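Local atomic coordinates of coproheme decarboxylase (Thermus thermophilus, PDB entry 1VDH), a protein that catalyses the hydrogen peroxide-dependent decarboxylation of Fe-coproporphyrin III (coproheme) to heme b, the last step of coproporphyrin-dependent heme biosynthesis. Residues E42-K45 with G46-E50; L202-D206 with P207-K211; E241-R244 with A245-L249. All coordinates share one frame; numbering follows the deposited sequence.

Contact 1: residues E42-K45 with G46-E50; sequences EELK and GLVRE
Leu44 and Val48 follow one another up the buried side of the alpha-helix 34-56, one turn apart, and their branches meet at 4.3 Å between Leu44 CD1 and Val48 CG2. In Val48 CG1 stands anti to the backbone N (chi1 176°), which leaves CG2 turned back over the preceding turn, 3.3 Å from Leu44 O. Leu44 O also takes the nearly straight helical bond from Val48 N at 2.9 Å, so the valine reaches it with both its amide and its methyl. Leu44 and Leu47 lean on Leu93 of helix 83-95, whereas Val48 lies against Tyr62 and Ile64 of strand 61-67; the apolar stripe thus ties the helix to two parts of the fold. Glu43 leaves the helix on the side away from 46-50, and its OE2 accepts from Ala97 N.

On the more polar flank of the helix, Lys45 runs back toward the N-terminal end, bending at its third torsion, and Lys45 NZ forms a salt bridge with Glu42 OE1 at 3.3 Å, weak as a hydrogen bond. Arg49 also folds back. Its CG leaves anti to the backbone N (chi1 -177°) and the chain turns at chi3, bringing the guanidinium back over the Gly46 backbone: Gly46 CA sits 3.7 Å above the guanidinium plane, displaced toward its rim.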
loop_
_atom_site.group_PDB
_atom_site.type_symbol
_atom_site.label_atom_id
_atom_site.label_comp_id
_atom_site.label_asym_id
_atom_site.label_seq_id
_atom_site.Cartn_x
_atom_site.Cartn_y
_atom_site.Cartn_z
ATOM N N GLU A 42 -30.963 -20.587 -4.965
ATOM C CA GLU A 42 -32.371 -20.202 -5.039
ATOM C C GLU A 42 -32.602 -18.826 -4.432
ATOM O O GLU A 42 -33.321 -18.003 -4.998
ATOM C CB GLU A 42 -33.260 -21.244 -4.347
ATOM C CG GLU A 42 -33.321 -22.593 -5.063
ATOM C CD GLU A 42 -33.841 -22.490 -6.491
ATOM O OE1 GLU A 42 -33.329 -23.223 -7.364
ATOM O OE2 GLU A 42 -34.760 -21.680 -6.746
ATOM N N GLU A 43 -31.983 -18.578 -3.283
ATOM C CA GLU A 43 -32.112 -17.289 -2.617
ATOM C C GLU A 43 -31.485 -16.175 -3.460
ATOM O O GLU A 43 -32.014 -15.068 -3.519
ATOM C CB GLU A 43 -31.447 -17.331 -1.243
ATOM C CG GLU A 43 -31.569 -16.026 -0.466
ATOM C CD GLU A 43 -30.768 -16.031 0.819
ATOM O OE1 GLU A 43 -31.279 -15.524 1.838
ATOM O OE2 GLU A 43 -29.626 -16.535 0.813
ATOM N N LEU A 44 -30.351 -16.464 -4.096
ATOM C CA LEU A 44 -29.677 -15.468 -4.936
ATOM C C LEU A 44 -30.560 -15.085 -6.120
ATOM O O LEU A 44 -30.684 -13.903 -6.451
ATOM C CB LEU A 44 -28.324 -15.990 -5.428
ATOM C CG LEU A 44 -27.495 -15.016 -6.277
ATOM C CD1 LEU A 44 -27.199 -13.742 -5.483
ATOM C CD2 LEU A 44 -26.205 -15.688 -6.708
ATOM N N LYS A 45 -31.193 -16.080 -6.740
ATOM C CA LYS A 45 -32.085 -15.831 -7.872
ATOM C C LYS A 45 -33.225 -14.911 -7.455
ATOM O O LYS A 45 -33.625 -14.027 -8.210
ATOM C CB LYS A 45 -32.655 -17.140 -8.430
ATOM C CG LYS A 45 -31.670 -17.947 -9.262
ATOM C CD LYS A 45 -32.375 -19.039 -10.060
ATOM C CE LYS A 45 -33.058 -20.052 -9.156
ATOM N NZ LYS A 45 -33.713 -21.142 -9.940
ATOM N N GLY A 46 -33.741 -15.123 -6.245
ATOM C CA GLY A 46 -34.819 -14.290 -5.737
ATOM C C GLY A 46 -34.384 -12.836 -5.640
ATOM O O GLY A 46 -35.138 -11.930 -5.990
ATOM N N LEU A 47 -33.160 -12.613 -5.166
ATOM C CA LEU A 47 -32.625 -11.260 -5.043
ATOM C C LEU A 47 -32.444 -10.610 -6.420
ATOM O O LEU A 47 -32.877 -9.474 -6.640
ATOM C CB LEU A 47 -31.289 -11.281 -4.292
ATOM C CG LEU A 47 -30.561 -9.941 -4.159
ATOM C CD1 LEU A 47 -31.460 -8.898 -3.491
ATOM C CD2 LEU A 47 -29.279 -10.139 -3.375
ATOM N N VAL A 48 -31.809 -11.339 -7.336
ATOM C CA VAL A 48 -31.560 -10.858 -8.696
ATOM C C VAL A 48 -32.877 -10.598 -9.429
ATOM O O VAL A 48 -32.960 -9.717 -10.285
ATOM C CB VAL A 48 -30.691 -11.862 -9.491
ATOM C CG1 VAL A 48 -30.511 -11.397 -10.937
ATOM C CG2 VAL A 48 -29.329 -12.011 -8.823
ATOM N N ARG A 49 -33.907 -11.360 -9.073
ATOM C CA ARG A 49 -35.229 -11.199 -9.669
ATOM C C ARG A 49 -35.787 -9.828 -9.280
ATOM O O ARG A 49 -36.409 -9.153 -10.097
ATOM C CB ARG A 49 -36.161 -12.321 -9.201
ATOM C CG ARG A 49 -37.552 -12.284 -9.810
ATOM C CD ARG A 49 -38.282 -13.604 -9.590
ATOM N NE ARG A 49 -38.502 -13.896 -8.174
ATOM C CZ ARG A 49 -38.176 -15.042 -7.578
ATOM N NH1 ARG A 49 -38.425 -15.207 -6.284
ATOM N NH2 ARG A 49 -37.583 -16.015 -8.263
ATOM N N GLU A 50 -35.535 -9.413 -8.039
ATOM C CA GLU A 50 -35.990 -8.111 -7.556
ATOM C C GLU A 50 -35.346 -6.996 -8.377
ATOM O O GLU A 50 -36.009 -6.031 -8.758
ATOM C CB GLU A 50 -35.641 -7.932 -6.072
ATOM C CG GLU A 50 -36.408 -8.865 -5.136
ATOM C CD GLU A 50 -35.998 -8.731 -3.675
ATOM O OE1 GLU A 50 -36.184 -9.712 -2.928
ATOM O OE2 GLU A 50 -35.497 -7.660 -3.267
#

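Contact 2: residues L202-D206 with P207-K211; sequences LFSED and PVQFK
Leu202, near the end of strand 198-204, presents its CB to one side of the Phe210 ring, 3.7 Å from Phe210 CE2, while the leucine and phenylalanine side chains run antiparallel alongside each other. This leucine also lies next to Gln185 and Tyr145, both predicted to bind Fe-coproporphyrin III. Phe203 sends its own ring the other way, but its backbone N meets the Phe210 ring at the edge. Ser204 then adds its CB, 3.6 Å from Phe210 CE2, and its OG lies 3.4 Å from Gln209 CB; OG is held by a hydrogen bond to Glu182 O. Asp206 closes the turn. With CG anti to the backbone N (chi1 -173°), its carboxylate runs beside Val208, and Asp206 OD1 accepts from Val208 N at 3.0 Å, the amide approaching from above the carboxylate plane. Asp206 O takes Gln209 N at 2.9 Å, so one residue occupies two amides of the first helical turn. The same turn also packs on a second subunit of the pentamer, where Pro207 meets Tyr109 of that chain. A strand thus passes into a helix through a short turn that ends in an aspartate N-cap, with an aromatic ring from the helix laid back on the strand.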
loop_
_atom_site.group_PDB
_atom_site.type_symbol
_atom_site.label_atom_id
_atom_site.label_comp_id
_atom_site.label_asym_id
_atom_site.label_seq_id
_atom_site.Cartn_x
_atom_site.Cartn_y
_atom_site.Cartn_z
ATOM N N LEU A 202 -17.033 0.906 -19.612
ATOM C CA LEU A 202 -17.031 0.721 -21.060
ATOM C C LEU A 202 -17.699 -0.628 -21.312
ATOM O O LEU A 202 -17.477 -1.579 -20.565
ATOM C CB LEU A 202 -15.596 0.699 -21.611
ATOM C CG LEU A 202 -14.681 1.900 -21.314
ATOM C CD1 LEU A 202 -13.328 1.703 -22.006
ATOM C CD2 LEU A 202 -15.331 3.194 -21.782
ATOM N N PHE A 203 -18.542 -0.697 -22.338
ATOM C CA PHE A 203 -19.241 -1.930 -22.680
ATOM C C PHE A 203 -18.972 -2.256 -24.142
ATOM O O PHE A 203 -19.055 -1.375 -25.002
ATOM C CB PHE A 203 -20.746 -1.771 -22.453
ATOM C CG PHE A 203 -21.115 -1.407 -21.041
ATOM C CD1 PHE A 203 -21.117 -2.368 -20.037
ATOM C CD2 PHE A 203 -21.477 -0.104 -20.722
ATOM C CE1 PHE A 203 -21.479 -2.036 -18.729
ATOM C CE2 PHE A 203 -21.840 0.239 -19.418
ATOM C CZ PHE A 203 -21.841 -0.729 -18.421
ATOM N N SER A 204 -18.669 -3.520 -24.425
ATOM C CA SER A 204 -18.370 -3.947 -25.792
ATOM C C SER A 204 -18.499 -5.455 -25.915
ATOM O O SER A 204 -18.455 -6.168 -24.915
ATOM C CB SER A 204 -16.932 -3.545 -26.162
ATOM O OG SER A 204 -16.640 -3.839 -27.521
ATOM N N GLU A 205 -18.640 -5.939 -27.147
ATOM C CA GLU A 205 -18.751 -7.375 -27.392
ATOM C C GLU A 205 -17.373 -8.011 -27.515
ATOM O O GLU A 205 -17.252 -9.231 -27.606
ATOM C CB GLU A 205 -19.556 -7.648 -28.669
ATOM C CG GLU A 205 -21.001 -7.167 -28.616
ATOM C CD GLU A 205 -21.818 -7.816 -27.502
ATOM O OE1 GLU A 205 -21.791 -9.061 -27.368
ATOM O OE2 GLU A 205 -22.505 -7.077 -26.766
ATOM N N ASP A 206 -16.337 -7.177 -27.517
ATOM C CA ASP A 206 -14.959 -7.645 -27.640
ATOM C C ASP A 206 -14.083 -6.833 -26.690
ATOM O O ASP A 206 -13.961 -5.620 -26.840
ATOM C CB ASP A 206 -14.479 -7.460 -29.090
ATOM C CG ASP A 206 -13.104 -8.080 -29.357
ATOM O OD1 ASP A 206 -12.401 -8.490 -28.409
ATOM O OD2 ASP A 206 -12.717 -8.148 -30.543
ATOM N N PRO A 207 -13.456 -7.500 -25.703
ATOM C CA PRO A 207 -12.594 -6.810 -24.739
ATOM C C PRO A 207 -11.413 -6.097 -25.395
ATOM O O PRO A 207 -10.887 -5.135 -24.849
ATOM C CB PRO A 207 -12.156 -7.938 -23.791
ATOM C CG PRO A 207 -12.227 -9.158 -24.642
ATOM C CD PRO A 207 -13.493 -8.948 -25.431
ATOM N N VAL A 208 -11.034 -6.535 -26.593
ATOM C CA VAL A 208 -9.930 -5.906 -27.311
ATOM C C VAL A 208 -10.292 -4.461 -27.657
ATOM O O VAL A 208 -9.417 -3.602 -27.731
ATOM C CB VAL A 208 -9.549 -6.704 -28.582
ATOM C CG1 VAL A 208 -8.526 -5.944 -29.418
ATOM C CG2 VAL A 208 -8.970 -8.052 -28.178
ATOM N N GLN A 209 -11.585 -4.184 -27.829
ATOM C CA GLN A 209 -12.018 -2.821 -28.131
ATOM C C GLN A 209 -11.665 -1.892 -26.969
ATOM O O GLN A 209 -11.334 -0.725 -27.185
ATOM C CB GLN A 209 -13.513 -2.779 -28.455
ATOM C CG GLN A 209 -13.856 -3.345 -29.835
ATOM C CD GLN A 209 -13.374 -2.449 -30.970
ATOM O OE1 GLN A 209 -13.665 -1.253 -30.995
ATOM N NE2 GLN A 209 -12.625 -3.022 -31.906
ATOM N N PHE A 210 -11.712 -2.419 -25.744
ATOM C CA PHE A 210 -11.341 -1.636 -24.561
ATOM C C PHE A 210 -9.865 -1.249 -24.687
ATOM O O PHE A 210 -9.477 -0.108 -24.409
ATOM C CB PHE A 210 -11.491 -2.461 -23.282
ATOM C CG PHE A 210 -12.885 -2.963 -23.023
ATOM C CD1 PHE A 210 -13.076 -4.200 -22.416
ATOM C CD2 PHE A 210 -13.999 -2.190 -23.339
ATOM C CE1 PHE A 210 -14.356 -4.665 -22.120
ATOM C CE2 PHE A 210 -15.286 -2.646 -23.046
ATOM C CZ PHE A 210 -15.467 -3.882 -22.435
ATOM N N LYS A 211 -9.046 -2.223 -25.082
ATOM C CA LYS A 211 -7.607 -2.016 -25.239
ATOM C C LYS A 211 -7.280 -0.963 -26.298
ATOM O O LYS A 211 -6.458 -0.073 -26.071
ATOM C CB LYS A 211 -6.921 -3.339 -25.589
ATOM C CG LYS A 211 -5.405 -3.242 -25.714
ATOM C CD LYS A 211 -4.814 -4.560 -26.185
ATOM C CE LYS A 211 -3.299 -4.477 -26.305
ATOM N NZ LYS A 211 -2.873 -3.485 -27.324
#

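Contact 3: residues E241-R244 with A245-L249; sequences EALR and AFLGL
Leu243 of the C-terminal helix 240-246 and Leu247, the residue just after it, make the close-packed side. Their side chains cross obliquely, Leu243 CD1 standing 4.1 Å from Leu247 CD1, and Leu247 CG comes to 3.3 Å from Leu243 O, beside the backbone bond that this oxygen accepts from Leu247 N. The Phe246 ring flanks the pair more loosely. Leu74 of strand 74-80 touches both Leu243 and Phe246, Phe98 lies on Leu247, and Phe26 of helix 26-31 also touches the ring.

The other side is polar and more open to solvent. Here Glu241 and Arg244, again on neighbouring turns, form a salt bridge in which Arg244 NH2 donates to the syn lone pair of Glu241 OE1 at 2.9 Å; a second, weak bond goes from the same nitrogen to OE2, and the carboxylate carbon lies at the guanidinium edge. Arg244 CG stands anti to the backbone N (chi1 173°), which carries the chain past the C-terminal residue, with CG 3.3 Å from Leu249 OXT and 3.8 Å from Leu249 CB. Replacing Arg244 with an alanine would probably leave the Glu241 carboxylate without its charged mate and open a gap beside the terminal leucine.

The backbone ends the helix at this point. Arg244 O accepts from Leu249 N at 2.9 Å, while Gly248 N bonds to Ala245 O at 3.0 Å. Gly248 supplies the positive phi (72°) that lets the chain reverse, and Leu247 O accepts from Trp29 NE1 and Arg37 NH1. This pairing of two backbone bonds around a glycine, with Leu249 CB resting on the Arg244 methylenes, is the Schellman motif of a helix C-terminus.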
loop_
_atom_site.group_PDB
_atom_site.type_symbol
_atom_site.label_atom_id
_atom_site.label_comp_id
_atom_site.label_asym_id
_atom_site.label_seq_id
_atom_site.Cartn_x
_atom_site.Cartn_y
_atom_site.Cartn_z
ATOM N N GLU A 241 -28.237 -18.496 -16.636
ATOM C CA GLU A 241 -27.612 -19.788 -16.917
ATOM C C GLU A 241 -26.092 -19.740 -16.814
ATOM O O GLU A 241 -25.474 -20.685 -16.327
ATOM C CB GLU A 241 -28.023 -20.307 -18.300
ATOM C CG GLU A 241 -29.459 -20.815 -18.376
ATOM C CD GLU A 241 -29.729 -21.956 -17.408
ATOM O OE1 GLU A 241 -30.578 -21.783 -16.506
ATOM O OE2 GLU A 241 -29.090 -23.023 -17.544
ATOM N N ALA A 242 -25.494 -18.646 -17.287
ATOM C CA ALA A 242 -24.045 -18.481 -17.232
ATOM C C ALA A 242 -23.563 -18.435 -15.780
ATOM O O ALA A 242 -22.567 -19.072 -15.435
ATOM C CB ALA A 242 -23.619 -17.212 -17.978
ATOM N N LEU A 243 -24.272 -17.690 -14.932
ATOM C CA LEU A 243 -23.904 -17.595 -13.515
ATOM C C LEU A 243 -24.052 -18.962 -12.858
ATOM O O LEU A 243 -23.205 -19.376 -12.058
ATOM C CB LEU A 243 -24.770 -16.558 -12.789
ATOM C CG LEU A 243 -24.503 -16.367 -11.289
ATOM C CD1 LEU A 243 -23.024 -16.058 -11.045
ATOM C CD2 LEU A 243 -25.384 -15.247 -10.744
ATOM N N ARG A 244 -25.123 -19.668 -13.213
ATOM C CA ARG A 244 -25.366 -21.001 -12.675
ATOM C C ARG A 244 -24.221 -21.942 -13.039
ATOM O O ARG A 244 -23.705 -22.655 -12.181
ATOM C CB ARG A 244 -26.698 -21.564 -13.191
ATOM C CG ARG A 244 -26.917 -23.020 -12.801
ATOM C CD ARG A 244 -28.382 -23.385 -12.601
ATOM N NE ARG A 244 -29.128 -23.491 -13.849
ATOM C CZ ARG A 244 -30.013 -24.451 -14.114
ATOM N NH1 ARG A 244 -30.264 -25.405 -13.224
ATOM N NH2 ARG A 244 -30.670 -24.440 -15.263
ATOM N N ALA A 245 -23.813 -21.913 -14.308
ATOM C CA ALA A 245 -22.724 -22.757 -14.802
ATOM C C ALA A 245 -21.401 -22.438 -14.107
ATOM O O ALA A 245 -20.637 -23.340 -13.763
ATOM C CB ALA A 245 -22.573 -22.596 -16.316
ATOM N N PHE A 246 -21.139 -21.148 -13.920
ATOM C CA PHE A 246 -19.926 -20.677 -13.255
ATOM C C PHE A 246 -19.843 -21.237 -11.827
ATOM O O PHE A 246 -18.767 -21.617 -11.355
ATOM C CB PHE A 246 -19.920 -19.143 -13.219
ATOM C CG PHE A 246 -18.807 -18.556 -12.396
ATOM C CD1 PHE A 246 -17.490 -18.631 -12.832
ATOM C CD2 PHE A 246 -19.078 -17.938 -11.178
ATOM C CE1 PHE A 246 -16.452 -18.093 -12.064
ATOM C CE2 PHE A 246 -18.051 -17.401 -10.407
ATOM C CZ PHE A 246 -16.734 -17.479 -10.852
ATOM N N LEU A 247 -20.991 -21.301 -11.157
ATOM C CA LEU A 247 -21.062 -21.810 -9.790
ATOM C C LEU A 247 -21.131 -23.336 -9.731
ATOM O O LEU A 247 -21.262 -23.921 -8.652
ATOM C CB LEU A 247 -22.249 -21.179 -9.058
ATOM C CG LEU A 247 -22.181 -19.649 -8.982
ATOM C CD1 LEU A 247 -23.445 -19.077 -8.345
ATOM C CD2 LEU A 247 -20.937 -19.224 -8.205
ATOM N N GLY A 248 -21.032 -23.973 -10.896
ATOM C CA GLY A 248 -21.065 -25.424 -10.967
ATOM C C GLY A 248 -22.420 -26.050 -10.696
ATOM O O GLY A 248 -22.502 -27.193 -10.244
ATOM N N LEU A 249 -23.485 -25.303 -10.963
ATOM C CA LEU A 249 -24.836 -25.809 -10.748
ATOM C C LEU A 249 -25.593 -25.976 -12.069
ATOM O O LEU A 249 -26.772 -26.382 -12.023
ATOM C CB LEU A 249 -25.594 -24.885 -9.794
ATOM C CG LEU A 249 -24.974 -24.746 -8.399
ATOM C CD1 LEU A 249 -25.732 -23.724 -7.585
ATOM C CD2 LEU A 249 -24.965 -26.090 -7.693
ATOM O OXT LEU A 249 -24.998 -25.701 -13.137
#

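In the fold
Along the chain the three contacts come in series, from helix 34-56 through the junction of strand 198-204 and helix 207-217 to the terminal helix 240-246. Contacts 1 and 3 are neighbours in space: their centres lie 14 Å apart, and Leu44 CD2 meets Leu243 CD2 at 4.1 Å, so the C-terminal helix is packed against a helix from the first quarter of the chain, away from the annotated sites. Contact 2 stands apart, its centre 29 Å from that of contact 1 and 23 Å from that of contact 3, and belongs to the region of predicted coproheme-binding residues and the pentamer interface. Within the antiparallel sheet, strand 141-152 pairs with 198-204 and with 227-237, the strand that precedes contact 3.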